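Local coordinates for protein putative D-alanine N-acetyltransferase of GNAT family (Desulfovibrio desulfuricans subsp. desulfuricans, PDB 2R7H) that probably transfers an acyl group, as other members of the GNAT acetyltransferase family do, though its substrate is not established, at residues L130-T135 with I171-V176; V38-F43 with A101-R106; R24-Q29 with F70-E75. All blocks are in the same frame, centred on the assembly; numbering follows the deposited sequence.

Interaction 1. Residues L130-T135 with I171-V176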
# COMPACT_ATOMS: atom_id res chain seq x y z
N LEU B 130 5.47 14.96 -2.33
CA LEU B 130 6.34 13.83 -2.01
C LEU B 130 6.31 12.69 -2.97
O LEU B 130 5.27 12.41 -3.51
CB LEU B 130 5.91 13.25 -0.66
CG LEU B 130 6.05 14.18 0.56
CD1 LEU B 130 5.29 13.61 1.80
CD2 LEU B 130 7.50 14.33 0.75
N LEU B 131 7.44 12.03 -3.14
CA LEU B 131 7.54 10.83 -3.97
C LEU B 131 8.23 9.82 -3.08
O LEU B 131 9.34 10.09 -2.60
CB LEU B 131 8.38 11.01 -5.23
CG LEU B 131 8.54 9.79 -6.15
CD1 LEU B 131 7.19 9.31 -6.62
CD2 LEU B 131 9.46 10.05 -7.36
N PHE B 132 7.55 8.69 -2.85
CA PHE B 132 8.10 7.64 -2.05
C PHE B 132 8.50 6.43 -2.91
O PHE B 132 7.86 6.16 -3.88
CB PHE B 132 7.11 7.17 -0.97
CG PHE B 132 6.94 8.15 0.14
CD1 PHE B 132 7.88 8.22 1.16
CD2 PHE B 132 5.89 9.04 0.16
CE1 PHE B 132 7.72 9.10 2.15
CE2 PHE B 132 5.74 9.93 1.12
CZ PHE B 132 6.66 9.97 2.15
N ALA B 133 9.60 5.79 -2.52
CA ALA B 133 10.09 4.55 -3.14
C ALA B 133 10.40 3.55 -2.03
O ALA B 133 11.02 3.88 -1.05
CB ALA B 133 11.35 4.79 -4.04
N GLU B 134 10.04 2.30 -2.23
CA GLU B 134 10.30 1.25 -1.23
C GLU B 134 11.20 0.21 -1.84
O GLU B 134 11.04 -0.14 -3.00
CB GLU B 134 8.99 0.56 -0.84
CG GLU B 134 7.98 1.49 -0.32
CD GLU B 134 6.73 0.78 0.16
OE1 GLU B 134 6.40 -0.31 -0.36
OE2 GLU B 134 6.07 1.33 1.04
N THR B 135 12.18 -0.28 -1.07
CA THR B 135 13.01 -1.34 -1.57
C THR B 135 13.41 -2.26 -0.41
O THR B 135 13.02 -2.03 0.75
CB THR B 135 14.22 -0.82 -2.39
OG1 THR B 135 14.80 -1.91 -3.09
CG2 THR B 135 15.25 -0.13 -1.52
N ILE B 171 12.04 2.57 3.29
CA ILE B 171 11.16 3.55 2.62
C ILE B 171 11.98 4.82 2.44
O ILE B 171 12.50 5.39 3.42
CB ILE B 171 9.85 3.84 3.39
CG1 ILE B 171 9.07 2.54 3.67
CG2 ILE B 171 8.98 4.79 2.56
CD1 ILE B 171 7.81 2.69 4.55
N TYR B 172 12.13 5.20 1.17
CA TYR B 172 12.88 6.35 0.73
C TYR B 172 11.93 7.46 0.40
O TYR B 172 10.91 7.28 -0.24
CB TYR B 172 13.76 5.98 -0.49
CG TYR B 172 15.00 5.23 -0.12
CD1 TYR B 172 16.13 5.91 0.35
CD2 TYR B 172 15.08 3.86 -0.24
CE1 TYR B 172 17.28 5.24 0.71
CE2 TYR B 172 16.23 3.19 0.11
CZ TYR B 172 17.31 3.87 0.59
OH TYR B 172 18.42 3.17 0.94
N ARG B 173 12.28 8.66 0.82
CA ARG B 173 11.47 9.84 0.63
C ARG B 173 12.14 10.89 -0.28
O ARG B 173 13.31 11.17 -0.10
CB ARG B 173 11.36 10.50 2.02
CG ARG B 173 10.53 11.78 2.13
CD ARG B 173 10.96 12.50 3.35
NE ARG B 173 10.17 13.69 3.56
CZ ARG B 173 8.96 13.71 4.10
NH1 ARG B 173 8.33 12.58 4.45
NH2 ARG B 173 8.36 14.88 4.24
N LEU B 174 11.40 11.45 -1.24
CA LEU B 174 11.93 12.57 -2.05
C LEU B 174 10.92 13.71 -1.94
O LEU B 174 9.76 13.54 -2.27
CB LEU B 174 12.09 12.23 -3.53
CG LEU B 174 12.72 13.28 -4.46
CD1 LEU B 174 14.19 13.44 -4.17
CD2 LEU B 174 12.58 12.85 -5.88
N GLU B 175 11.35 14.85 -1.43
CA GLU B 175 10.50 16.04 -1.35
C GLU B 175 10.63 16.65 -2.73
O GLU B 175 11.74 16.92 -3.22
CB GLU B 175 10.95 16.98 -0.26
CG GLU B 175 10.83 16.33 1.11
CD GLU B 175 11.19 17.19 2.27
OE1 GLU B 175 11.36 18.41 2.09
OE2 GLU B 175 11.30 16.64 3.39
N VAL B 176 9.48 16.82 -3.37
CA VAL B 176 9.31 17.32 -4.75
C VAL B 176 8.92 18.82 -4.87
O VAL B 176 9.11 19.45 -5.93
CB VAL B 176 8.32 16.35 -5.51
CG1 VAL B 176 7.41 17.05 -6.41
CG2 VAL B 176 9.10 15.19 -6.19
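Arg173 runs beside Phe132 and then turns its guanidinium over Leu130. Arg173 CB and CG both lie against the ring atom Phe132 CE1, CG at 3.9 Å. CG is anti to the backbone N (chi1 -179°) and the chain stays extended to NE, which sits near Leu130 CD2 and bonds in the guanidinium plane to the anti lone pair of Glu175 OE2 at 3.2 Å, a salt bridge within the strand. Leu130 CD2 lies over the centre of the guanidinium face, 3.6 Å from Arg173 NH2. At the tip, Arg173 NH1 is 3.9 Å from Phe132 CZ, the ring and guanidinium planes standing 78° apart; NH1 also pairs with Glu156 and with the carbonyl of Lys160 of the second subunit.

The framework is an antiparallel strand pair in the mixed GNAT sheet, the N-to-C directions of the two short strand segments 158° apart. Phe132 and Arg173 form a non-hydrogen-bonded pair, flanked by the hydrogen-bonded pairs Leu131-Leu174 and Ala133-Tyr172. Tyr172 N donates to Ala133 O at 2.8 Å, nearly straight. On the face of Leu131 and Ala133, the edge of the Tyr172 ring receives Thr135 CG2 at its CE2 atom, 3.8 Å away.

Interaction 2. Residues V38-F43 with A101-R106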
# COMPACT_ATOMS: atom_id res chain seq x y z
N VAL B 38 11.22 -5.94 -17.84
CA VAL B 38 11.23 -6.46 -16.47
C VAL B 38 11.96 -7.81 -16.34
O VAL B 38 12.72 -8.02 -15.39
CB VAL B 38 9.77 -6.50 -15.92
CG1 VAL B 38 9.65 -7.51 -14.87
CG2 VAL B 38 9.31 -5.07 -15.54
N GLU B 39 11.71 -8.70 -17.30
CA GLU B 39 12.35 -10.02 -17.33
C GLU B 39 13.83 -9.95 -17.61
O GLU B 39 14.55 -10.80 -17.13
CB GLU B 39 11.68 -10.93 -18.33
CG GLU B 39 10.29 -11.37 -17.87
CD GLU B 39 9.63 -12.30 -18.87
OE1 GLU B 39 10.01 -12.32 -20.07
OE2 GLU B 39 8.70 -12.99 -18.44
N SER B 40 14.28 -8.95 -18.36
CA SER B 40 15.70 -8.77 -18.66
C SER B 40 16.55 -8.31 -17.46
O SER B 40 17.76 -8.50 -17.46
CB SER B 40 15.87 -7.76 -19.78
OG SER B 40 15.62 -6.45 -19.35
N THR B 41 15.94 -7.77 -16.42
CA THR B 41 16.68 -7.26 -15.25
C THR B 41 17.07 -8.26 -14.16
O THR B 41 18.02 -7.99 -13.44
CB THR B 41 15.88 -6.19 -14.52
OG1 THR B 41 14.77 -6.80 -13.83
CG2 THR B 41 15.41 -5.09 -15.51
N GLY B 42 16.32 -9.35 -13.99
CA GLY B 42 16.61 -10.34 -12.93
C GLY B 42 16.10 -9.97 -11.52
O GLY B 42 16.39 -10.66 -10.54
N PHE B 43 15.35 -8.89 -11.41
CA PHE B 43 14.79 -8.45 -10.14
C PHE B 43 13.32 -8.79 -10.05
O PHE B 43 12.66 -8.45 -9.05
CB PHE B 43 15.03 -6.93 -9.94
CG PHE B 43 16.40 -6.61 -9.48
CD1 PHE B 43 17.47 -6.65 -10.35
CD2 PHE B 43 16.64 -6.29 -8.16
CE1 PHE B 43 18.77 -6.39 -9.91
CE2 PHE B 43 17.93 -6.02 -7.71
CZ PHE B 43 18.99 -6.08 -8.59
N ALA B 101 12.68 0.29 -14.39
CA ALA B 101 13.36 -0.88 -15.00
C ALA B 101 14.02 -0.46 -16.32
O ALA B 101 13.38 0.11 -17.19
CB ALA B 101 12.35 -2.05 -15.24
N VAL B 102 15.32 -0.76 -16.46
CA VAL B 102 16.11 -0.46 -17.67
C VAL B 102 16.71 -1.77 -18.20
O VAL B 102 17.22 -2.58 -17.41
CB VAL B 102 17.25 0.53 -17.35
CG1 VAL B 102 18.25 0.66 -18.50
CG2 VAL B 102 16.65 1.92 -16.99
N ALA B 103 16.65 -1.98 -19.52
CA ALA B 103 17.21 -3.19 -20.15
C ALA B 103 18.72 -3.25 -19.87
O ALA B 103 19.35 -2.20 -19.76
CB ALA B 103 16.94 -3.19 -21.62
N PRO B 104 19.31 -4.47 -19.71
CA PRO B 104 20.74 -4.59 -19.38
C PRO B 104 21.70 -3.83 -20.29
O PRO B 104 22.65 -3.24 -19.79
CB PRO B 104 21.01 -6.11 -19.45
CG PRO B 104 19.86 -6.67 -20.24
CD PRO B 104 18.70 -5.81 -19.85
N HIS B 105 21.41 -3.81 -21.59
CA HIS B 105 22.27 -3.10 -22.54
C HIS B 105 22.23 -1.56 -22.40
O HIS B 105 23.14 -0.91 -22.90
CB HIS B 105 21.95 -3.52 -23.97
CG HIS B 105 20.69 -2.92 -24.51
ND1 HIS B 105 19.44 -3.39 -24.19
CD2 HIS B 105 20.50 -1.91 -25.40
CE1 HIS B 105 18.53 -2.68 -24.83
NE2 HIS B 105 19.14 -1.78 -25.58
N ARG B 106 21.19 -0.99 -21.78
CA ARG B 106 21.10 0.48 -21.58
C ARG B 106 21.26 0.82 -20.12
O ARG B 106 20.95 1.93 -19.72
CB ARG B 106 19.74 1.02 -22.06
CG ARG B 106 19.39 0.73 -23.51
CD ARG B 106 20.42 1.30 -24.50
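Ser40 meets Pro104 where the C-terminal part of helix 30-41 approaches the turn after strand 94-102, and this is the tightest part of the contact. Ser40 OG lies 3.2 Å from Pro104 CD, and Ser40 CB is 3.4 Å from the same Pro104 CD, closer than carbons usually pack. The proline ring therefore sits directly against the serine side chain, and its CG extends the approach to the carbonyl oxygen of Ser40. The hydroxyl is also near the backbone of Ala103, just before the proline, with Ser40 OG 3.7 Å from Ala103 CA, but its polar partner is elsewhere, the carbonyl of Val37 one helical turn back.

The apolar contacts are looser. Val38 CG2 and Thr41 CG2 each come to the methyl of Ala101, which points toward the helix; Val38 CG2 to Ala101 CB measures 4.3 Å. Val38 also packs on Ala49 and Ala52 of helix 46-61, and both Val38 and Ala101 touch Tyr82 of strand 78-87. This is the alpha/beta layering of the GNAT fold, in which helices pack against the central sheet.

No hydrogen bond joins 38-43 to 101-106; the threonine hydroxyl bonds within its own segment, while Ala101 and Ala103 bond through their backbones to strand 78-87. Thr41 OG1, set between the backbone N and the carbonyl carbon (chi1 72°), donates to Val38 O at 2.9 Å and accepts from Phe43 N at 3.2 Å, with an N-H...O angle of 170°. The latter bond makes an ST turn around Gly42, whose positive phi (81°) marks the departure from the helix. With OG1 so engaged, the methyl branch faces the strand: Thr41 CG2 lies 3.6 Å from Val102 O, a carbonyl buried here without a polar partner in the model.

Interaction 3. Residues R24-Q29 with F70-E75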
# COMPACT_ATOMS: atom_id res chain seq x y z
N ARG B 24 4.50 9.05 -22.48
CA ARG B 24 3.57 8.79 -21.38
C ARG B 24 2.33 8.01 -21.81
O ARG B 24 1.68 7.43 -20.96
CB ARG B 24 3.08 10.06 -20.70
CG ARG B 24 3.96 10.70 -19.67
CD ARG B 24 5.15 11.27 -20.24
NE ARG B 24 5.90 12.02 -19.24
CZ ARG B 24 7.10 12.54 -19.47
NH1 ARG B 24 7.68 12.48 -20.68
NH2 ARG B 24 7.70 13.17 -18.50
N GLN B 25 1.98 8.06 -23.10
CA GLN B 25 0.79 7.37 -23.60
C GLN B 25 1.01 5.87 -23.62
O GLN B 25 2.02 5.45 -24.12
CB GLN B 25 0.45 7.85 -25.03
CG GLN B 25 -0.92 7.35 -25.56
CD GLN B 25 -1.23 7.80 -26.98
OE1 GLN B 25 -0.34 7.92 -27.84
NE2 GLN B 25 -2.52 8.01 -27.25
N VAL B 26 0.06 5.09 -23.09
CA VAL B 26 0.18 3.64 -23.07
C VAL B 26 -0.48 3.12 -24.33
O VAL B 26 -1.62 3.46 -24.62
CB VAL B 26 -0.51 3.02 -21.84
CG1 VAL B 26 -0.39 1.51 -21.86
CG2 VAL B 26 0.12 3.55 -20.60
N LEU B 27 0.27 2.31 -25.07
CA LEU B 27 -0.19 1.70 -26.31
C LEU B 27 -0.35 0.19 -26.05
O LEU B 27 0.16 -0.32 -25.06
CB LEU B 27 0.84 1.94 -27.41
CG LEU B 27 1.23 3.41 -27.64
CD1 LEU B 27 2.30 3.53 -28.69
CD2 LEU B 27 0.03 4.26 -28.02
N PRO B 28 -1.10 -0.52 -26.93
CA PRO B 28 -1.27 -1.99 -26.77
C PRO B 28 0.03 -2.83 -26.77
O PRO B 28 0.10 -3.87 -26.09
CB PRO B 28 -2.14 -2.35 -27.97
CG PRO B 28 -2.86 -1.09 -28.30
CD PRO B 28 -1.87 -0.01 -28.08
N GLN B 29 1.05 -2.37 -27.51
CA GLN B 29 2.36 -3.02 -27.57
C GLN B 29 3.13 -3.00 -26.24
O GLN B 29 3.98 -3.86 -25.99
CB GLN B 29 3.22 -2.29 -28.62
N PHE B 70 2.89 5.97 -16.25
CA PHE B 70 4.09 5.45 -16.87
C PHE B 70 4.89 6.47 -17.65
O PHE B 70 4.31 7.40 -18.20
CB PHE B 70 3.67 4.39 -17.92
CG PHE B 70 2.95 3.21 -17.34
CD1 PHE B 70 1.58 3.22 -17.21
CD2 PHE B 70 3.65 2.13 -16.88
CE1 PHE B 70 0.90 2.15 -16.63
CE2 PHE B 70 2.99 1.07 -16.30
CZ PHE B 70 1.61 1.08 -16.18
N VAL B 71 6.22 6.30 -17.66
CA VAL B 71 7.14 7.11 -18.52
C VAL B 71 7.99 6.02 -19.19
O VAL B 71 8.70 5.28 -18.51
CB VAL B 71 8.10 8.09 -17.78
CG1 VAL B 71 8.99 8.79 -18.84
CG2 VAL B 71 7.35 9.11 -16.91
N PHE B 72 7.83 5.85 -20.50
CA PHE B 72 8.57 4.85 -21.27
C PHE B 72 9.72 5.52 -22.02
O PHE B 72 9.49 6.50 -22.70
CB PHE B 72 7.65 4.19 -22.31
CG PHE B 72 6.39 3.57 -21.74
CD1 PHE B 72 6.45 2.39 -21.04
CD2 PHE B 72 5.15 4.18 -21.92
CE1 PHE B 72 5.31 1.82 -20.51
CE2 PHE B 72 4.01 3.61 -21.41
CZ PHE B 72 4.09 2.42 -20.70
N ALA B 73 10.95 5.02 -21.86
CA ALA B 73 12.13 5.54 -22.58
C ALA B 73 12.28 4.64 -23.82
O ALA B 73 12.44 3.41 -23.68
CB ALA B 73 13.38 5.47 -21.69
N THR B 74 12.14 5.21 -25.03
CA THR B 74 12.28 4.41 -26.28
C THR B 74 13.44 4.90 -27.19
O THR B 74 13.80 6.07 -27.16
CB THR B 74 10.99 4.39 -27.12
OG1 THR B 74 10.63 5.74 -27.45
CG2 THR B 74 9.86 3.73 -26.38
N GLU B 75 14.02 3.97 -27.95
CA GLU B 75 15.11 4.25 -28.93
C GLU B 75 14.64 3.44 -30.14
O GLU B 75 14.57 2.20 -30.05
CB GLU B 75 16.50 3.75 -28.52
CG GLU B 75 17.05 4.26 -27.17
CD GLU B 75 18.50 3.78 -26.90
OE1 GLU B 75 19.28 3.70 -27.87
OE2 GLU B 75 18.87 3.54 -25.72
O HOH W 1 1.23 7.04 -18.29
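Val26 touches two aromatic side chains of strand 69-75 with one methyl, CG2. Val26 CG2 is 3.7 Å from Phe70 CD1, the two side chains crossing at a slant, and 4.0 Å from Phe72 CE2, where it meets the ring at the edge and in its plane. CG2, the contacting branch, is anti to the carbonyl carbon and beside the backbone N. Helix 46-61 also borders this apolar patch, through Val56 against both Val26 and Phe70.

A second kind of contact is apolar packing on a guanidinium face. Arg24 lies alongside Val71, pointing the same way, with Arg24 NE 4.0 Å from Val71 CG2 and the methyls of Val71 lying over one guanidinium face. The chain bends at chi2 (69°), then runs extended to the guanidinium, whose salt-bridge partners are Asp122 and Glu118 of helix 111-125. The valine thus packs on the flat of a group whose NE and NH2 are held by carboxylates.

The backbones are linked without a direct hydrogen bond. Arg24 CA makes a CA-H...O contact of 3.5 Å with Phe70 O, with an angle of 146° at the hydrogen. A water donates to Arg24 O at 2.7 Å and accepts from Phe70 N at 2.8 Å, taking the place of a direct main-chain bond just past the short strand 21-23. Phe72 and Thr74 still bond to that strand's backbone, an arrangement that fits the outer, antiparallel edge of the GNAT sheet.

In the fold
All three contacts reach one mixed sheet, but at different places. Interaction 1 is the most buried and joins two neighbouring strands by regular main-chain hydrogen bonds, with a charged side chain reaching the second subunit. Interactions 2 and 3 are partly buried and have no direct hydrogen bond across their segments: interaction 2 sets the C-terminal part of a helix on a strand end by close van der Waals packing, whereas interaction 3 sets a loop on a strand through a methyl, a guanidinium face and a bridging water. Their centres lie about 16 Å apart, while the centre of interaction 1 lies about 22 and 23 Å from those of interactions 2 and 3, on the opposite side of the chain's centre.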